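Local coordinates for predicted DNA-binding transcriptional regulator (Aliivibrio fischeri ES114, PDB 7DWN), which probably acts as a tetrameric LysR-family transcriptional regulator that binds DNA at cis-regulatory sites and controls transcription, at residues C143-A148 and Y268-Y273; K180-F185 and L232-I237; G91-Q96 and G118-I123. All coordinates share one frame; numbering follows the deposited sequence.

Contact 1 (C143-A148 and Y268-Y273); sequences CDILLA and YYAYRY
Strand 145-148 runs antiparallel to strand 268-272, and two hydrogen-bonded pairs join them around the non-hydrogen-bonded pair Leu147 and Ala270. Leu146 N donates to Tyr271 O over 2.9 Å almost in line (175° at the hydrogen), and Leu146 O takes back Tyr271 N in the same carbonyl-plane fashion. Farther along, Ala148 and Tyr269 exchange a second pair of bonds, nearly along their C=O axes. Tyr271 carries most of the side-chain contact. With CG anti to its carbonyl carbon (chi1 -55°), its CB passes Leu146 O, and the ring then leans along the sheet on the side of Leu146 and Ala148. CD2 meets Leu146 CD2 at 4.1 Å, the two side chains crossing obliquely. CE2 presents the ring edge to Ala148 CB, 3.8 Å away and in the ring plane; a methyl group is small enough to let the ring lie alongside this strand. Tyr269 CB sits 3.3 Å above one face, offset toward the rim. At the tip, the hydroxyl bonds to Phe149 O, so the polar end of this buried tyrosine is satisfied. On the other side of the sheet Leu147 is buried against helix 101-114, which suits its branched apolar end. Where the strands part, a water donates to Asp144 O and accepts from Tyr273 N, linking the two chain segments just beyond the last direct backbone bond. The pairing adds a strand from late in the chain, running the other way, to parallel strands 94-99 and 145-149, giving the mixed sheet typical of the periplasmic-binding-protein-like effector domain of LysR regulators.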
loop_
_atom_site.group_PDB
_atom_site.type_symbol
_atom_site.label_atom_id
_atom_site.label_comp_id
_atom_site.label_asym_id
_atom_site.label_seq_id
_atom_site.Cartn_x
_atom_site.Cartn_y
_atom_site.Cartn_z
ATOM N N CYS A 143 -11.878 13.792 7.223
ATOM C CA CYS A 143 -12.734 14.965 7.313
ATOM C C CYS A 143 -14.024 14.576 8.021
ATOM O O CYS A 143 -14.448 13.418 7.979
ATOM C CB CYS A 143 -13.042 15.565 5.933
ATOM S SG CYS A 143 -13.907 14.464 4.797
ATOM N N ASP A 144 -14.637 15.557 8.680
ATOM C CA ASP A 144 -15.864 15.325 9.430
ATOM C C ASP A 144 -17.107 15.441 8.558
ATOM O O ASP A 144 -18.010 14.601 8.650
ATOM C CB ASP A 144 -15.957 16.311 10.597
ATOM C CG ASP A 144 -14.742 16.258 11.502
ATOM O OD1 ASP A 144 -14.265 15.141 11.793
ATOM O OD2 ASP A 144 -14.260 17.335 11.916
ATOM N N ILE A 145 -17.171 16.467 7.712
ATOM C CA ILE A 145 -18.338 16.749 6.887
ATOM C C ILE A 145 -17.872 17.050 5.471
ATOM O O ILE A 145 -16.895 17.781 5.270
ATOM C CB ILE A 145 -19.162 17.924 7.458
ATOM C CG1 ILE A 145 -19.681 17.582 8.856
ATOM C CG2 ILE A 145 -20.316 18.277 6.528
ATOM C CD1 ILE A 145 -20.194 18.777 9.624
ATOM N N LEU A 146 -18.568 16.484 4.491
ATOM C CA LEU A 146 -18.251 16.663 3.082
ATOM C C LEU A 146 -19.358 17.472 2.420
ATOM O O LEU A 146 -20.533 17.121 2.528
ATOM C CB LEU A 146 -18.097 15.307 2.389
ATOM C CG LEU A 146 -17.926 15.298 0.872
ATOM C CD1 LEU A 146 -16.732 16.143 0.483
ATOM C CD2 LEU A 146 -17.759 13.873 0.373
ATOM N N LEU A 147 -18.990 18.555 1.746
ATOM C CA LEU A 147 -19.950 19.357 0.993
ATOM C C LEU A 147 -19.738 19.035 -0.479
ATOM O O LEU A 147 -18.764 19.484 -1.087
ATOM C CB LEU A 147 -19.772 20.845 1.279
ATOM C CG LEU A 147 -20.518 21.463 2.466
ATOM C CD1 LEU A 147 -20.196 20.758 3.774
ATOM C CD2 LEU A 147 -20.189 22.941 2.566
ATOM N N ALA A 148 -20.637 18.242 -1.060
ATOM C CA ALA A 148 -20.420 17.782 -2.426
ATOM C C ALA A 148 -21.749 17.755 -3.162
ATOM O O ALA A 148 -22.791 18.108 -2.610
ATOM C CB ALA A 148 -19.733 16.412 -2.447
ATOM N N TYR A 268 -27.159 19.684 -4.283
ATOM C CA TYR A 268 -25.937 19.494 -3.512
ATOM C C TYR A 268 -26.254 19.168 -2.059
ATOM O O TYR A 268 -27.275 19.592 -1.508
ATOM C CB TYR A 268 -24.970 20.692 -3.613
ATOM C CG TYR A 268 -25.558 22.063 -3.411
ATOM C CD1 TYR A 268 -26.092 22.771 -4.479
ATOM C CD2 TYR A 268 -25.534 22.671 -2.165
ATOM C CE1 TYR A 268 -26.613 24.034 -4.306
ATOM C CE2 TYR A 268 -26.052 23.937 -1.981
ATOM C CZ TYR A 268 -26.591 24.614 -3.055
ATOM O OH TYR A 268 -27.111 25.876 -2.881
ATOM N N TYR A 269 -25.353 18.392 -1.455
ATOM C CA TYR A 269 -25.573 17.706 -0.195
ATOM C C TYR A 269 -24.425 17.938 0.776
ATOM O O TYR A 269 -23.280 18.209 0.385
ATOM C CB TYR A 269 -25.694 16.193 -0.393
ATOM C CG TYR A 269 -26.951 15.708 -1.071
ATOM C CD1 TYR A 269 -27.103 15.794 -2.449
ATOM C CD2 TYR A 269 -27.976 15.131 -0.331
ATOM C CE1 TYR A 269 -28.251 15.334 -3.068
ATOM C CE2 TYR A 269 -29.126 14.671 -0.940
ATOM C CZ TYR A 269 -29.258 14.774 -2.306
ATOM O OH TYR A 269 -30.403 14.314 -2.910
ATOM N N ALA A 270 -24.765 17.805 2.055
ATOM C CA ALA A 270 -23.809 17.550 3.121
ATOM C C ALA A 270 -23.815 16.056 3.418
ATOM O O ALA A 270 -24.882 15.451 3.559
ATOM C CB ALA A 270 -24.163 18.346 4.378
ATOM N N TYR A 271 -22.627 15.466 3.496
ATOM C CA TYR A 271 -22.455 14.050 3.775
ATOM C C TYR A 271 -21.582 13.880 5.009
ATOM O O TYR A 271 -20.723 14.719 5.303
ATOM C CB TYR A 271 -21.800 13.309 2.597
ATOM C CG TYR A 271 -22.495 13.443 1.256
ATOM C CD1 TYR A 271 -23.742 12.871 1.034
ATOM C CD2 TYR A 271 -21.882 14.109 0.198
ATOM C CE1 TYR A 271 -24.371 12.975 -0.194
ATOM C CE2 TYR A 271 -22.504 14.218 -1.036
ATOM C CZ TYR A 271 -23.748 13.647 -1.226
ATOM O OH TYR A 271 -24.377 13.750 -2.445
ATOM N N ARG A 272 -21.799 12.779 5.724
ATOM C CA ARG A 272 -20.979 12.442 6.877
ATOM C C ARG A 272 -20.973 10.931 7.041
ATOM O O ARG A 272 -21.808 10.221 6.474
ATOM C CB ARG A 272 -21.484 13.127 8.154
ATOM C CG ARG A 272 -22.941 12.848 8.469
ATOM C CD ARG A 272 -23.410 13.619 9.690
ATOM N NE ARG A 272 -22.996 12.996 10.943
ATOM C CZ ARG A 272 -23.270 13.491 12.147
ATOM N NH1 ARG A 272 -23.953 14.621 12.260
ATOM N NH2 ARG A 272 -22.858 12.862 13.238
ATOM N N TYR A 273 -20.009 10.443 7.815
ATOM C CA TYR A 273 -19.894 9.020 8.092
ATOM C C TYR A 273 -19.976 8.673 9.570
ATOM O O TYR A 273 -20.479 7.599 9.906
ATOM C CB TYR A 273 -18.575 8.465 7.526
ATOM C CG TYR A 273 -18.403 6.979 7.745
ATOM C CD1 TYR A 273 -19.076 6.060 6.950
ATOM C CD2 TYR A 273 -17.572 6.494 8.748
ATOM C CE1 TYR A 273 -18.927 4.701 7.145
ATOM C CE2 TYR A 273 -17.416 5.135 8.952
ATOM C CZ TYR A 273 -18.097 4.243 8.147
ATOM O OH TYR A 273 -17.950 2.888 8.341
HETATM O O HOH W 1 -18.046 11.643 9.196
#

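Contact 2 (K180-F185 and L232-I237); sequences KPIYDF and LNKQGI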
loop_
_atom_site.group_PDB
_atom_site.type_symbol
_atom_site.label_atom_id
_atom_site.label_comp_id
_atom_site.label_asym_id
_atom_site.label_seq_id
_atom_site.Cartn_x
_atom_site.Cartn_y
_atom_site.Cartn_z
ATOM N N LYS A 180 -27.410 41.892 -24.533
ATOM C CA LYS A 180 -27.963 41.005 -25.549
ATOM C C LYS A 180 -27.080 39.767 -25.667
ATOM O O LYS A 180 -25.852 39.874 -25.562
ATOM C CB LYS A 180 -28.058 41.716 -26.903
ATOM C CG LYS A 180 -29.444 42.196 -27.282
ATOM C CD LYS A 180 -29.498 43.692 -27.547
ATOM C CE LYS A 180 -30.881 44.090 -28.048
ATOM N NZ LYS A 180 -31.012 45.540 -28.351
ATOM N N PRO A 181 -27.656 38.583 -25.892
ATOM C CA PRO A 181 -26.840 37.360 -25.982
ATOM C C PRO A 181 -25.916 37.398 -27.190
ATOM O O PRO A 181 -26.366 37.499 -28.332
ATOM C CB PRO A 181 -27.882 36.241 -26.099
ATOM C CG PRO A 181 -29.114 36.912 -26.604
ATOM C CD PRO A 181 -29.095 38.301 -26.035
ATOM N N ILE A 182 -24.607 37.326 -26.926
ATOM C CA ILE A 182 -23.624 37.303 -28.007
ATOM C C ILE A 182 -23.713 35.993 -28.777
ATOM O O ILE A 182 -23.642 35.974 -30.011
ATOM C CB ILE A 182 -22.216 37.542 -27.437
ATOM C CG1 ILE A 182 -22.141 38.928 -26.797
ATOM C CG2 ILE A 182 -21.167 37.388 -28.524
ATOM C CD1 ILE A 182 -20.924 39.137 -25.945
ATOM N N TYR A 183 -23.865 34.882 -28.065
ATOM C CA TYR A 183 -24.130 33.594 -28.678
ATOM C C TYR A 183 -25.569 33.190 -28.391
ATOM O O TYR A 183 -26.212 33.711 -27.474
ATOM C CB TYR A 183 -23.164 32.527 -28.163
ATOM C CG TYR A 183 -21.715 32.943 -28.234
ATOM C CD1 TYR A 183 -21.033 32.944 -29.443
ATOM C CD2 TYR A 183 -21.027 33.335 -27.092
ATOM C CE1 TYR A 183 -19.709 33.326 -29.516
ATOM C CE2 TYR A 183 -19.700 33.717 -27.156
ATOM C CZ TYR A 183 -19.046 33.708 -28.372
ATOM O OH TYR A 183 -17.727 34.087 -28.444
ATOM N N ASP A 184 -26.072 32.252 -29.185
ATOM C CA ASP A 184 -27.473 31.878 -29.084
ATOM C C ASP A 184 -27.674 30.532 -29.771
ATOM O O ASP A 184 -26.761 29.988 -30.397
ATOM C CB ASP A 184 -28.367 32.955 -29.699
ATOM C CG ASP A 184 -28.573 32.756 -31.178
ATOM O OD1 ASP A 184 -29.375 31.878 -31.531
ATOM O OD2 ASP A 184 -27.927 33.451 -31.988
ATOM N N PHE A 185 -28.901 30.012 -29.668
ATOM C CA PHE A 185 -29.268 28.734 -30.266
ATOM C C PHE A 185 -30.244 28.864 -31.433
ATOM O O PHE A 185 -30.619 27.841 -32.018
ATOM C CB PHE A 185 -29.869 27.799 -29.203
ATOM C CG PHE A 185 -28.883 27.351 -28.156
ATOM C CD1 PHE A 185 -27.909 26.411 -28.456
ATOM C CD2 PHE A 185 -28.945 27.857 -26.866
ATOM C CE1 PHE A 185 -27.004 25.997 -27.496
ATOM C CE2 PHE A 185 -28.046 27.442 -25.899
ATOM C CZ PHE A 185 -27.073 26.513 -26.215
ATOM N N LEU A 232 -17.505 35.203 -19.377
ATOM C CA LEU A 232 -17.474 36.656 -19.242
ATOM C C LEU A 232 -16.537 37.300 -20.256
ATOM O O LEU A 232 -16.763 38.445 -20.667
ATOM C CB LEU A 232 -17.071 37.040 -17.819
ATOM C CG LEU A 232 -18.188 36.946 -16.778
ATOM C CD1 LEU A 232 -17.648 37.194 -15.380
ATOM C CD2 LEU A 232 -19.296 37.933 -17.110
ATOM N N ASN A 233 -15.488 36.591 -20.675
ATOM C CA ASN A 233 -14.593 37.079 -21.716
ATOM C C ASN A 233 -15.130 36.828 -23.123
ATOM O O ASN A 233 -14.355 36.874 -24.087
ATOM C CB ASN A 233 -13.206 36.447 -21.561
ATOM C CG ASN A 233 -12.496 36.905 -20.303
ATOM O OD1 ASN A 233 -12.820 37.950 -19.738
ATOM N ND2 ASN A 233 -11.516 36.125 -19.858
ATOM N N LYS A 234 -16.432 36.559 -23.249
ATOM C CA LYS A 234 -17.105 36.397 -24.540
ATOM C C LYS A 234 -16.494 35.272 -25.374
ATOM O O LYS A 234 -16.559 35.295 -26.605
ATOM C CB LYS A 234 -17.104 37.707 -25.336
ATOM C CG LYS A 234 -17.394 38.950 -24.503
ATOM C CD LYS A 234 -17.611 40.175 -25.383
ATOM C CE LYS A 234 -16.512 40.327 -26.421
ATOM N NZ LYS A 234 -16.808 41.440 -27.365
ATOM N N GLN A 235 -15.906 34.273 -24.715
ATOM C CA GLN A 235 -15.245 33.191 -25.433
ATOM C C GLN A 235 -16.202 32.086 -25.857
ATOM O O GLN A 235 -15.895 31.351 -26.802
ATOM C CB GLN A 235 -14.125 32.596 -24.576
ATOM C CG GLN A 235 -13.001 33.571 -24.270
ATOM C CD GLN A 235 -12.314 34.077 -25.525
ATOM O OE1 GLN A 235 -12.012 35.265 -25.645
ATOM N NE2 GLN A 235 -12.063 33.177 -26.469
ATOM N N GLY A 236 -17.342 31.949 -25.190
ATOM C CA GLY A 236 -18.288 30.909 -25.538
ATOM C C GLY A 236 -19.418 30.856 -24.530
ATOM O O GLY A 236 -19.578 31.757 -23.702
ATOM N N ILE A 237 -20.197 29.784 -24.616
ATOM C CA ILE A 237 -21.332 29.575 -23.730
ATOM C C ILE A 237 -20.979 28.491 -22.726
ATOM O O ILE A 237 -20.085 27.669 -22.949
ATOM C CB ILE A 237 -22.610 29.188 -24.495
ATOM C CG1 ILE A 237 -22.435 27.823 -25.166
ATOM C CG2 ILE A 237 -22.937 30.241 -25.513
ATOM C CD1 ILE A 237 -23.708 27.017 -25.223
#
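A Schellman motif ends helix 224-232, and Tyr183 reaches across from the loop 180-185 to bond to that helix end, within the α/β effector-binding domain of the LysR family. Lys234 is the C-prime residue of the motif; its positive phi of 59° turns the chain out of the helix. Tyr183 OH donates to Lys234 O over a very short 2.5 Å. The hydroxyl stands above the carbonyl plane, 38° out of it, rather than on a lone pair, while the carbonyl lies at the edge of the ring. A tyrosine suits this place because its ring reaches from one loop to the other and its hydroxyl supplies a donor at the far end. Along the way its CE2 comes within 3.5 Å of Gly236 CA, in an almost fully extended piece of backbone, a conformation that glycine adopts with least strain. One ring face is covered by CG2 of the preceding Ile182, 4.1 Å above the centre. The other branch of Ile182 ends in CD1, which meets Lys234 CD at 3.5 Å; the chains cross at about a right angle, and it is the methylenes of the lysine, CG and CD, that make the contact. Nearby, Gln235 OE1 forms a weak hydrogen bond with Gln113 of the second subunit, placing this surface next to a subunit interface. Ile237 adopts the crowded chi1 position (65°), and its two branches serve different aromatics: CG2 lies 3.5 Å from Tyr183 CB, and CD1 points obliquely to Phe185 CZ, also 3.5 Å away.

Contact 3 (G91-Q96 and G118-I123); sequences GGNVVQ and GDYKPI
The backbones meet in a single parallel bridge between Val94 and Ile123, in which Ile123 uses both its N-H and its carbonyl to bracket Val94. Ile123 N donates to Asn93 O in a weak bond of 3.4 Å. The stronger half is Val95 N to Ile123 O at 2.9 Å, with the donor nearly along the C=O axis (167°) although the N-H is bent to 145°. Val94 CA adds a CA-H...O contact to the same oxygen at 3.4 Å. A type I turn from Gly91 to Val94 brings the chain out of helix 85-90 and into the strand. Strand 94-99, helix 101-114 and strand 123-128 form a beta-alpha-beta crossover, and this bridge sits where its two parallel strands begin. Beta-branched residues are at home here. Ile123 and Val94 project from the same side of the sheet, toward helix 85-90, where Ile123 touches Leu90 and Val94 touches Leu87. Val95 instead packs on Ala280 and Val284 of helix 279-290, and its CB lies 3.9 Å from Ile123 O. Pro122, which cannot offer an N-H, precedes the bridge and rests its ring on Lys283 of that same helix. At the outer end Asn93 ND2 approaches Tyr120 CE1 at 3.7 Å. The amide is inclined to the ring by 57°, so this is loose contact rather than stacking, and Tyr120 itself is poorly ordered. Lys121 turns away from this partner strand, and its NZ makes a weak hydrogen bond to Ile218 O of the second subunit.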
loop_
_atom_site.group_PDB
_atom_site.type_symbol
_atom_site.label_atom_id
_atom_site.label_comp_id
_atom_site.label_asym_id
_atom_site.label_seq_id
_atom_site.Cartn_x
_atom_site.Cartn_y
_atom_site.Cartn_z
ATOM N N GLY A 91 -7.682 24.405 17.631
ATOM C CA GLY A 91 -8.319 24.024 18.876
ATOM C C GLY A 91 -9.194 22.792 18.718
ATOM O O GLY A 91 -9.358 22.237 17.630
ATOM N N GLY A 92 -9.762 22.375 19.850
ATOM C CA GLY A 92 -10.622 21.206 19.888
ATOM C C GLY A 92 -11.960 21.379 19.201
ATOM O O GLY A 92 -12.638 20.378 18.947
ATOM N N ASN A 93 -12.358 22.616 18.901
ATOM C CA ASN A 93 -13.591 22.883 18.175
ATOM C C ASN A 93 -13.373 22.994 16.670
ATOM O O ASN A 93 -14.201 23.593 15.974
ATOM C CB ASN A 93 -14.252 24.157 18.706
ATOM C CG ASN A 93 -14.659 24.040 20.163
ATOM O OD1 ASN A 93 -15.006 22.960 20.640
ATOM N ND2 ASN A 93 -14.617 25.159 20.879
ATOM N N VAL A 94 -12.277 22.435 16.151
ATOM C CA VAL A 94 -12.038 22.457 14.715
ATOM C C VAL A 94 -12.958 21.452 14.034
ATOM O O VAL A 94 -13.191 20.345 14.540
ATOM C CB VAL A 94 -10.557 22.169 14.406
ATOM C CG1 VAL A 94 -10.148 20.792 14.921
ATOM C CG2 VAL A 94 -10.285 22.289 12.911
ATOM N N VAL A 95 -13.512 21.848 12.892
ATOM C CA VAL A 95 -14.368 20.989 12.085
ATOM C C VAL A 95 -13.740 20.892 10.704
ATOM O O VAL A 95 -13.587 21.908 10.012
ATOM C CB VAL A 95 -15.808 21.522 12.008
ATOM C CG1 VAL A 95 -16.702 20.543 11.263
ATOM C CG2 VAL A 95 -16.348 21.779 13.405
ATOM N N GLN A 96 -13.356 19.678 10.316
ATOM C CA GLN A 96 -12.718 19.425 9.027
ATOM C C GLN A 96 -13.806 19.230 7.982
ATOM O O GLN A 96 -14.568 18.259 8.043
ATOM C CB GLN A 96 -11.809 18.203 9.107
ATOM C CG GLN A 96 -10.717 18.318 10.150
ATOM C CD GLN A 96 -9.886 17.056 10.270
ATOM O OE1 GLN A 96 -9.088 16.737 9.388
ATOM N NE2 GLN A 96 -10.070 16.329 11.367
ATOM N N GLY A 118 -26.121 33.642 18.020
ATOM C CA GLY A 118 -25.830 32.466 18.806
ATOM C C GLY A 118 -24.338 32.466 19.068
ATOM O O GLY A 118 -23.543 32.346 18.131
ATOM N N ASP A 119 -23.940 32.629 20.324
ATOM C CA ASP A 119 -22.552 32.938 20.621
ATOM C C ASP A 119 -21.730 31.670 20.832
ATOM O O ASP A 119 -22.261 30.604 21.160
ATOM C CB ASP A 119 -22.453 33.858 21.838
ATOM C CG ASP A 119 -22.937 35.267 21.537
ATOM O OD1 ASP A 119 -23.080 35.617 20.345
ATOM O OD2 ASP A 119 -23.160 36.031 22.498
ATOM N N TYR A 120 -20.411 31.827 20.648
ATOM C CA TYR A 120 -19.393 30.785 20.516
ATOM C C TYR A 120 -19.358 30.309 19.070
ATOM O O TYR A 120 -20.275 29.630 18.596
ATOM C CB TYR A 120 -19.612 29.638 21.515
ATOM C CG TYR A 120 -19.426 28.216 21.016
ATOM C CD1 TYR A 120 -18.201 27.765 20.545
ATOM C CD2 TYR A 120 -20.475 27.306 21.069
ATOM C CE1 TYR A 120 -18.038 26.462 20.106
ATOM C CE2 TYR A 120 -20.316 26.000 20.635
ATOM C CZ TYR A 120 -19.095 25.584 20.155
ATOM O OH TYR A 120 -18.921 24.291 19.721
ATOM N N LYS A 121 -18.303 30.696 18.360
ATOM C CA LYS A 121 -18.177 30.415 16.945
ATOM C C LYS A 121 -17.249 29.226 16.757
ATOM O O LYS A 121 -16.115 29.247 17.271
ATOM C CB LYS A 121 -17.656 31.646 16.209
ATOM C CG LYS A 121 -16.394 31.478 15.382
ATOM C CD LYS A 121 -15.447 32.641 15.623
ATOM C CE LYS A 121 -14.172 32.472 14.835
ATOM N NZ LYS A 121 -14.455 32.201 13.399
ATOM N N PRO A 122 -17.695 28.151 16.115
ATOM C CA PRO A 122 -16.787 27.045 15.806
ATOM C C PRO A 122 -15.811 27.442 14.713
ATOM O O PRO A 122 -16.009 28.415 13.984
ATOM C CB PRO A 122 -17.730 25.925 15.337
ATOM C CG PRO A 122 -19.069 26.300 15.884
ATOM C CD PRO A 122 -19.106 27.796 15.887
ATOM N N ILE A 123 -14.735 26.672 14.620
ATOM C CA ILE A 123 -13.643 26.948 13.697
ATOM C C ILE A 123 -13.695 25.936 12.563
ATOM O O ILE A 123 -13.773 24.726 12.806
ATOM C CB ILE A 123 -12.280 26.906 14.407
ATOM C CG1 ILE A 123 -12.265 27.870 15.596
ATOM C CG2 ILE A 123 -11.192 27.260 13.432
ATOM C CD1 ILE A 123 -12.431 29.318 15.207
#

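How the contacts relate
Contacts 1 and 3 hold neighbouring parts of one sheet: strands 94-99 and 145-149 lie side by side, and Asp144 N meets Gln96 O at 2.8 Å, probably as a hydrogen bond. Contact 1 is the buried one, a ladder of strong backbone bonds among apolar and aromatic side chains. Contact 3, about 17 Å away between centres, is the thinner start of a parallel pairing, with exposed residues at its outer end. Contact 2 lies about 35 Å from contact 1 between centres, joins two loops, and relies on one hydroxyl-to-carbonyl bond plus hydrocarbon contacts. Along the chain it is nested inside the loop that contact 1 closes, whereas contact 3 comes before both.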